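Local coordinates for methyl-accepting chemotaxis protein (Vibrio cholerae, PDB 6CEQ) that serves as a chemoreceptor whose second PAS domain binds heme and probably senses oxygen for signal transduction, at residues T6-M11 and N22-Q27. Sequence-based numbering, arbitrary orientation.
Sequences TTNLMM and NPALLQ. With HEM (protoporphyrin IX containing Fe), chain D.
In this PAS domain, Asn22, the N-cap of helix 23-31, joins the start of that helix to Leu9 of the neighbouring strand 8-12 and to Thr7 just before it. Its backbone continues the strand pairing, with Asn22 N bonded to Leu9 O at 3.0 Å. Asn22 CG sits between its own backbone N and carbonyl carbon (chi1 85°), which brings CG to 3.4 Å from Leu9 N. Asn22 OD1 takes two N-H groups from opposite faces of the amide plane: Leu9 N at 3.0 Å, well above the plane, and Leu25 N, the capping bond. Asn22 ND2 gives a nearly straight bond to Thr7 O (2.7 Å, 173°), with that oxygen in the amide plane. Ala24 CB lies 3.1 Å from the same Thr7 O and also faces Asn8 OD1, while Asn8 ND2 turns to Leu107 O on strand 100-109. Deeper in, Leu25 CD2 packs on Met10 CB at 3.7 Å. Met10 is bent at chi3, and Met10 CE lies 3.3 Å from HEM CHC. One asparagine amide, gripped by three bonds, thus fixes the helix start against the strand, and Leu25 packs on Met10, which in turn touches the heme.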
# COMPACT_ATOMS: atom_id res chain seq x y z
N THR A 6 4.60 -12.07 -7.74
CA THR A 6 4.46 -12.58 -6.38
C THR A 6 3.39 -11.75 -5.67
O THR A 6 2.74 -10.89 -6.27
CB THR A 6 5.79 -12.55 -5.62
OG1 THR A 6 5.63 -13.17 -4.34
CG2 THR A 6 6.27 -11.13 -5.44
N THR A 7 3.18 -12.06 -4.39
CA THR A 7 2.14 -11.43 -3.59
C THR A 7 2.77 -10.31 -2.77
O THR A 7 3.55 -10.58 -1.85
CB THR A 7 1.48 -12.46 -2.67
OG1 THR A 7 1.00 -13.56 -3.46
CG2 THR A 7 0.32 -11.85 -1.91
N ASN A 8 2.46 -9.06 -3.11
CA ASN A 8 2.95 -7.87 -2.41
C ASN A 8 1.81 -7.28 -1.60
O ASN A 8 0.81 -6.83 -2.17
CB ASN A 8 3.48 -6.82 -3.39
CG ASN A 8 4.53 -7.37 -4.30
OD1 ASN A 8 5.53 -7.92 -3.85
ND2 ASN A 8 4.32 -7.24 -5.60
N LEU A 9 1.96 -7.27 -0.27
CA LEU A 9 0.87 -6.91 0.63
C LEU A 9 1.32 -5.87 1.64
O LEU A 9 2.44 -5.93 2.17
CB LEU A 9 0.34 -8.13 1.40
CG LEU A 9 -0.27 -9.31 0.65
CD1 LEU A 9 -0.71 -10.35 1.67
CD2 LEU A 9 -1.44 -8.88 -0.23
N MET A 10 0.42 -4.94 1.96
CA MET A 10 0.67 -3.91 2.95
C MET A 10 -0.64 -3.67 3.70
O MET A 10 -1.69 -3.59 3.06
CB MET A 10 1.15 -2.63 2.25
CG MET A 10 1.51 -1.48 3.12
SD MET A 10 2.46 -0.32 2.11
CE MET A 10 1.64 -0.35 0.55
N MET A 11 -0.59 -3.56 5.03
CA MET A 11 -1.79 -3.39 5.85
C MET A 11 -1.71 -2.10 6.68
O MET A 11 -0.64 -1.72 7.16
CB MET A 11 -1.99 -4.58 6.80
CG MET A 11 -2.16 -5.93 6.09
SD MET A 11 -1.59 -7.32 7.08
CE MET A 11 -2.13 -6.85 8.72
N ASN A 22 4.50 -7.25 3.92
CA ASN A 22 4.95 -8.63 3.79
C ASN A 22 6.33 -8.66 3.13
O ASN A 22 6.82 -7.65 2.62
CB ASN A 22 3.89 -9.45 3.05
CG ASN A 22 3.98 -9.38 1.54
OD1 ASN A 22 4.47 -8.40 0.96
ND2 ASN A 22 3.46 -10.41 0.88
N PRO A 23 7.03 -9.80 3.21
CA PRO A 23 8.43 -9.81 2.74
C PRO A 23 8.58 -9.51 1.26
O PRO A 23 9.54 -8.83 0.87
CB PRO A 23 8.91 -11.23 3.09
CG PRO A 23 8.02 -11.64 4.23
CD PRO A 23 6.67 -11.05 3.90
N ALA A 24 7.68 -10.03 0.43
CA ALA A 24 7.79 -9.78 -1.00
C ALA A 24 7.76 -8.29 -1.30
O ALA A 24 8.58 -7.78 -2.08
CB ALA A 24 6.67 -10.51 -1.75
N LEU A 25 6.85 -7.55 -0.65
CA LEU A 25 6.79 -6.11 -0.88
C LEU A 25 8.02 -5.40 -0.31
O LEU A 25 8.54 -4.47 -0.93
CB LEU A 25 5.51 -5.53 -0.28
CG LEU A 25 5.33 -4.04 -0.52
CD1 LEU A 25 5.39 -3.73 -2.02
CD2 LEU A 25 4.01 -3.59 0.09
N LEU A 26 8.48 -5.81 0.87
CA LEU A 26 9.69 -5.20 1.43
C LEU A 26 10.88 -5.42 0.52
O LEU A 26 11.69 -4.51 0.30
CB LEU A 26 9.96 -5.79 2.82
CG LEU A 26 9.07 -5.23 3.93
CD1 LEU A 26 9.19 -6.05 5.21
CD2 LEU A 26 9.39 -3.76 4.18
N GLN A 27 11.01 -6.63 -0.02
CA GLN A 27 12.10 -6.93 -0.94
C GLN A 27 12.01 -6.07 -2.19
O GLN A 27 13.01 -5.50 -2.66
CB GLN A 27 12.08 -8.42 -1.30
CG GLN A 27 13.24 -8.84 -2.17
CD GLN A 27 13.22 -10.33 -2.49
OE1 GLN A 27 13.04 -11.16 -1.60
NE2 GLN A 27 13.38 -10.66 -3.76
CHA HEM D . -2.49 5.10 -4.45
CHB HEM D . -4.05 3.41 -0.19
CHC HEM D . 0.63 2.76 1.05
CHD HEM D . 1.76 6.08 -2.30
C1A HEM D . -3.28 4.56 -3.46
C2A HEM D . -4.62 4.16 -3.63
C3A HEM D . -5.07 3.69 -2.44
C4A HEM D . -4.02 3.79 -1.52
CMA HEM D . -6.45 3.16 -2.16
CAA HEM D . -5.42 4.25 -4.91
CBA HEM D . -5.86 5.69 -5.15
CGA HEM D . -6.51 5.81 -6.50
O1A HEM D . -6.15 5.06 -7.43
O2A HEM D . -7.40 6.66 -6.69
C1B HEM D . -2.88 3.02 0.48
C2B HEM D . -2.90 2.24 1.66
C3B HEM D . -1.60 2.04 2.03
C4B HEM D . -0.77 2.74 1.02
CMB HEM D . -4.12 1.73 2.38
CAB HEM D . -1.12 1.29 3.21
CBB HEM D . -1.66 0.12 3.52
C1C HEM D . 1.37 3.63 0.26
C2C HEM D . 2.76 3.83 0.32
C3C HEM D . 3.08 4.78 -0.64
C4C HEM D . 1.87 5.16 -1.29
CMC HEM D . 3.72 3.15 1.26
CAC HEM D . 4.43 5.31 -0.93
CBC HEM D . 5.47 4.48 -0.94
C1D HEM D . 0.69 6.00 -3.20
C2D HEM D . 0.74 6.64 -4.52
C3D HEM D . -0.44 6.37 -5.12
C4D HEM D . -1.21 5.56 -4.17
CMD HEM D . 1.88 7.45 -5.10
CAD HEM D . -0.88 6.81 -6.49
CBD HEM D . -0.89 8.34 -6.56
CGD HEM D . -1.79 8.89 -5.49
O1D HEM D . -1.32 9.57 -4.55
O2D HEM D . -3.02 8.66 -5.53
NA HEM D . -2.93 4.33 -2.16
NB HEM D . -1.61 3.29 0.13
NC HEM D . 0.86 4.44 -0.72
ND HEM D . -0.49 5.38 -3.05
FE HEM D . -1.05 4.41 -1.56
O HOH W 1 -0.39 2.17 -2.57